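Local structure of HTH-type transcriptional regulator mcbR (Escherichia coli UMEA 3718-1, 4P9F) at residues 28-33 against 63-68; 9-14 against 49-54. The protein represses McbA by binding its promoter, preventing overproduction of colanic acid and mucoidy, and is important for biofilm formation. All blocks are in the same frame, centred on the assembly; numbering follows the deposited sequence.

Contact 1: 28-33 against 63-68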
# COMPACT_ATOMS: atom_id res chain seq x y z
N ARG A 28 3.55 -20.89 13.01
CA ARG A 28 2.97 -21.74 11.99
C ARG A 28 1.46 -21.77 12.23
O ARG A 28 0.99 -22.15 13.30
CB ARG A 28 3.59 -23.15 12.05
CG ARG A 28 2.94 -24.18 11.13
CD ARG A 28 3.68 -25.54 11.15
NE ARG A 28 2.87 -26.57 10.52
CZ ARG A 28 2.86 -26.83 9.21
NH1 ARG A 28 3.67 -26.15 8.41
NH2 ARG A 28 2.06 -27.78 8.71
N LEU A 29 0.70 -21.31 11.24
CA LEU A 29 -0.76 -21.29 11.31
C LEU A 29 -1.33 -22.45 10.51
O LEU A 29 -1.11 -22.54 9.30
CB LEU A 29 -1.29 -19.97 10.77
CG LEU A 29 -0.58 -18.72 11.31
CD1 LEU A 29 -1.14 -17.44 10.66
CD2 LEU A 29 -0.68 -18.65 12.83
N ILE A 30 -2.14 -23.29 11.15
CA ILE A 30 -2.69 -24.47 10.48
C ILE A 30 -4.15 -24.19 10.13
O ILE A 30 -4.98 -23.95 11.02
CB ILE A 30 -2.56 -25.75 11.37
CG1 ILE A 30 -1.08 -26.11 11.58
CG2 ILE A 30 -3.32 -26.96 10.75
CD1 ILE A 30 -0.53 -25.65 12.90
N THR A 31 -4.45 -24.13 8.83
CA THR A 31 -5.80 -23.83 8.34
C THR A 31 -6.90 -24.61 9.08
O THR A 31 -7.89 -24.04 9.54
CB THR A 31 -5.86 -24.10 6.82
OG1 THR A 31 -4.76 -23.42 6.19
CG2 THR A 31 -7.16 -23.62 6.22
N LYS A 32 -6.71 -25.92 9.20
CA LYS A 32 -7.65 -26.81 9.86
C LYS A 32 -7.93 -26.40 11.33
O LYS A 32 -9.08 -26.41 11.77
CB LYS A 32 -7.13 -28.25 9.81
CG LYS A 32 -8.03 -29.26 10.50
CD LYS A 32 -9.34 -29.44 9.77
CE LYS A 32 -9.43 -30.82 9.11
NZ LYS A 32 -9.27 -31.94 10.09
N ASN A 33 -6.87 -26.08 12.08
CA ASN A 33 -7.02 -25.59 13.46
C ASN A 33 -7.87 -24.35 13.51
O ASN A 33 -8.72 -24.20 14.38
CB ASN A 33 -5.67 -25.26 14.10
CG ASN A 33 -4.84 -26.48 14.43
OD1 ASN A 33 -5.16 -27.60 14.06
ND2 ASN A 33 -3.73 -26.25 15.13
N ALA A 63 2.18 -28.34 3.86
CA ALA A 63 1.02 -29.09 4.36
C ALA A 63 -0.20 -28.26 4.79
O ALA A 63 -0.65 -28.39 5.94
CB ALA A 63 1.45 -30.02 5.52
N GLN A 64 -0.69 -27.38 3.92
CA GLN A 64 -1.91 -26.59 4.19
C GLN A 64 -1.79 -25.71 5.43
O GLN A 64 -2.62 -25.76 6.37
CB GLN A 64 -3.12 -27.53 4.31
CG GLN A 64 -3.42 -28.27 3.00
CD GLN A 64 -4.48 -29.35 3.16
OE1 GLN A 64 -4.83 -29.75 4.27
NE2 GLN A 64 -5.00 -29.84 2.03
N ALA A 65 -0.73 -24.92 5.44
CA ALA A 65 -0.42 -24.07 6.58
C ALA A 65 0.27 -22.81 6.08
O ALA A 65 0.63 -22.68 4.90
CB ALA A 65 0.46 -24.82 7.61
N PHE A 66 0.42 -21.85 6.99
CA PHE A 66 0.99 -20.56 6.69
C PHE A 66 1.91 -20.12 7.81
O PHE A 66 1.83 -20.65 8.92
CB PHE A 66 -0.13 -19.54 6.48
CG PHE A 66 -1.07 -19.94 5.40
CD1 PHE A 66 -2.15 -20.77 5.65
CD2 PHE A 66 -0.84 -19.54 4.10
CE1 PHE A 66 -3.00 -21.16 4.65
CE2 PHE A 66 -1.70 -19.93 3.08
CZ PHE A 66 -2.78 -20.73 3.36
N THR A 67 2.83 -19.19 7.54
CA THR A 67 3.60 -18.67 8.66
C THR A 67 3.49 -17.16 8.69
O THR A 67 3.39 -16.49 7.65
CB THR A 67 5.10 -19.06 8.63
OG1 THR A 67 5.68 -18.65 7.40
CG2 THR A 67 5.30 -20.58 8.82
N VAL A 68 3.48 -16.65 9.91
CA VAL A 68 3.54 -15.22 10.19
C VAL A 68 4.95 -14.75 9.82
O VAL A 68 5.93 -15.38 10.22
CB VAL A 68 3.21 -14.94 11.66
CG1 VAL A 68 3.34 -13.44 11.98
CG2 VAL A 68 1.80 -15.49 12.00
O HOH W 1 -4.81 -27.37 7.67
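Arg-28 lays its guanidinium over the methyl of Ala-65, with Arg-28 CZ 3.5 Å from Ala-65 CB and the methyl set off toward the rim of that face. With CG anti to the backbone N (chi1 173°) and the chain extended to NE, the arginine reaches along toward the turn, where the CB of Ala-63 lies at the edge of the guanidinium. NH1 gives a hydrogen bond to Pro-62 O.

Next along the strand, Leu-29 and Phe-66 form an antiparallel hydrogen-bonded pair with both side chains on the other face of the sheet. Leu-29 N to Phe-66 O is 2.7 Å and nearly straight, and Phe-66 N to Leu-29 O is 2.9 Å. Leu-29 CD1 lies 3.8 Å from Val-68 CG2. An alanine in place of Leu-29 would probably keep the strand pairing but cost Val-68 CG2 its contact with the leucine branches and open a gap beside Leu-58.

The Phe-66 ring meets Thr-31 at its edge, Thr-31 OG1 lying near the ring plane 3.3 Å from Phe-66 CE1. As the strand turns into helix 31-38, the pairing gives way to a weak bond from Thr-31 N to Gln-64 O (3.5 Å), and a water takes over, accepting from Lys-32 N and donating to Gln-64 O.

Strand 28-30 is an outer member of the small antiparallel sheet of a winged helix-turn-helix. Strand 65-67 lies at its centre and completes the wing hairpin with strand 59-61, whose Ala-61 touches Arg-28 while Phe-66 rests on Leu-49, Leu-50 and Val-53 of helix 42-54.

Contact 2: 9-14 against 49-54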
# COMPACT_ATOMS: atom_id res chain seq x y z
N GLN A 9 -14.78 -11.86 6.93
CA GLN A 9 -14.80 -11.76 8.37
C GLN A 9 -13.55 -12.40 8.97
O GLN A 9 -12.90 -11.84 9.85
CB GLN A 9 -16.05 -12.44 8.93
CG GLN A 9 -16.26 -12.21 10.38
CD GLN A 9 -16.36 -10.73 10.69
OE1 GLN A 9 -15.56 -10.19 11.46
NE2 GLN A 9 -17.32 -10.06 10.06
N VAL A 10 -13.20 -13.57 8.46
CA VAL A 10 -11.95 -14.21 8.91
C VAL A 10 -10.73 -13.36 8.51
O VAL A 10 -9.81 -13.19 9.29
CB VAL A 10 -11.79 -15.63 8.31
CG1 VAL A 10 -10.46 -16.24 8.75
CG2 VAL A 10 -12.98 -16.54 8.75
N GLU A 11 -10.74 -12.83 7.29
CA GLU A 11 -9.63 -12.03 6.83
C GLU A 11 -9.40 -10.77 7.69
O GLU A 11 -8.27 -10.47 8.08
CB GLU A 11 -9.84 -11.58 5.39
CG GLU A 11 -8.62 -10.83 4.87
CD GLU A 11 -8.86 -10.19 3.52
OE1 GLU A 11 -10.03 -10.17 3.06
OE2 GLU A 11 -7.86 -9.74 2.92
N ASN A 12 -10.48 -10.05 7.97
CA ASN A 12 -10.39 -8.85 8.82
C ASN A 12 -9.94 -9.19 10.22
O ASN A 12 -9.16 -8.44 10.82
CB ASN A 12 -11.72 -8.11 8.84
CG ASN A 12 -11.98 -7.39 7.53
OD1 ASN A 12 -11.05 -7.06 6.79
ND2 ASN A 12 -13.25 -7.12 7.26
N ASP A 13 -10.43 -10.30 10.76
CA ASP A 13 -9.99 -10.70 12.10
C ASP A 13 -8.50 -11.07 12.14
O ASP A 13 -7.78 -10.70 13.07
CB ASP A 13 -10.86 -11.84 12.62
CG ASP A 13 -12.28 -11.37 12.98
OD1 ASP A 13 -12.47 -10.14 13.16
OD2 ASP A 13 -13.21 -12.21 13.06
N LEU A 14 -8.03 -11.77 11.12
CA LEU A 14 -6.60 -12.07 11.02
C LEU A 14 -5.78 -10.78 10.81
O LEU A 14 -4.69 -10.65 11.36
CB LEU A 14 -6.32 -13.04 9.88
CG LEU A 14 -6.76 -14.49 10.10
CD1 LEU A 14 -6.69 -15.27 8.81
CD2 LEU A 14 -5.92 -15.13 11.20
N LEU A 49 -6.72 -16.70 4.45
CA LEU A 49 -5.29 -16.83 4.62
C LEU A 49 -4.55 -16.56 3.29
O LEU A 49 -3.53 -15.88 3.28
CB LEU A 49 -4.95 -18.23 5.16
CG LEU A 49 -5.41 -18.49 6.60
CD1 LEU A 49 -5.51 -20.00 6.87
CD2 LEU A 49 -4.43 -17.87 7.59
N LEU A 50 -5.09 -17.07 2.19
CA LEU A 50 -4.49 -16.87 0.86
C LEU A 50 -4.58 -15.42 0.42
O LEU A 50 -3.68 -14.93 -0.27
CB LEU A 50 -5.14 -17.79 -0.18
CG LEU A 50 -4.71 -19.25 -0.01
CD1 LEU A 50 -5.51 -20.18 -0.92
CD2 LEU A 50 -3.21 -19.38 -0.28
N ARG A 51 -5.64 -14.73 0.83
CA ARG A 51 -5.74 -13.29 0.57
C ARG A 51 -4.58 -12.55 1.25
O ARG A 51 -4.02 -11.61 0.68
CB ARG A 51 -7.07 -12.74 1.10
CG ARG A 51 -8.30 -13.11 0.28
CD ARG A 51 -9.56 -12.45 0.88
NE ARG A 51 -10.76 -12.78 0.11
CZ ARG A 51 -11.96 -12.27 0.33
NH1 ARG A 51 -12.13 -11.41 1.33
NH2 ARG A 51 -12.97 -12.63 -0.45
N LEU A 52 -4.22 -12.97 2.45
CA LEU A 52 -3.11 -12.36 3.17
C LEU A 52 -1.77 -12.73 2.53
O LEU A 52 -0.86 -11.89 2.44
CB LEU A 52 -3.17 -12.77 4.64
CG LEU A 52 -4.36 -12.15 5.39
CD1 LEU A 52 -4.58 -12.80 6.75
CD2 LEU A 52 -4.14 -10.65 5.57
N VAL A 53 -1.65 -13.96 2.05
CA VAL A 53 -0.46 -14.38 1.32
C VAL A 53 -0.27 -13.49 0.08
O VAL A 53 0.84 -13.07 -0.21
CB VAL A 53 -0.52 -15.86 0.91
CG1 VAL A 53 0.54 -16.21 -0.18
CG2 VAL A 53 -0.38 -16.75 2.14
N SER A 54 -1.36 -13.20 -0.62
CA SER A 54 -1.27 -12.44 -1.87
C SER A 54 -0.75 -11.01 -1.67
O SER A 54 -0.23 -10.40 -2.60
CB SER A 54 -2.62 -12.42 -2.59
OG SER A 54 -3.53 -11.58 -1.91
O HOH W 2 -5.38 -9.47 2.30
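The guanidinium of Arg-51 meets Glu-11 at its edge: Glu-11 OE1 lies close to the guanidinium plane and takes a nearly straight hydrogen bond from Arg-51 NH1 at 3.0 Å, forming a salt bridge. The carboxylate is turned 68° against the guanidinium, and NH1 approaches OE1 on its syn side from 31° out of the carboxylate plane. The two side chains cross at about a right angle, and the carboxylate carbon, Glu-11 CD, also lies 3.5 Å from Arg-51 CD. Glu-11 gets there with CG anti to the backbone N and an extended chain beyond.

The second oxygen, Glu-11 OE2, receives a hydrogen bond from a water at 2.6 Å, and the same water donates weakly to Arg-51 O. That carbonyl is also taken by Ser-54 OG at 2.6 Å. Both carboxylate oxygens of this buried acid therefore have a donor, which would be expected to favour its charged form.

Beside the salt bridge, the rest of the contact is mainly leucine on leucine. Leu-14 places CB 3.6 Å from Leu-52 CD1, while its CD1 reaches Leu-49 CD2 at 3.7 Å.

The segments 9-14 and 49-54, of helices 6-19 and 42-54, run 54° apart in their N-to-C directions. Helix 42-54, which carries the second half of the helix-turn-helix motif, has helix 31-38 and strand 65-67 beside Leu-49, and Leu-34 of helix 31-38 joins Leu-14. Its Arg-51 also packs on Ser-54 of the second subunit, and Val-53 on Leu-8 of that subunit, so the contact borders the dimer interface.

The centres of contacts 1 and 2 lie about 12 Å apart, and helix 42-54 joins them. Its Leu-49 serves both: Leu-49 CD1 comes within 3.5 Å of Phe-66 CE1 and 3.6 Å of Thr-31 OG1, while the other branch belongs to contact 2. On the next turn Val-53 CG2 meets Phe-66 CD2 at 3.4 Å. The segments alternate along the chain, 9-14, 28-33, 49-54, 63-68, so the two contacts interlock the N-terminal helix, the helix-turn-helix and the wing into one small DNA-binding unit. Contact 1 packs wing strand 65-67 against the start of the motif (residues 31-50); contact 2 packs the N-terminal helix on its second helix.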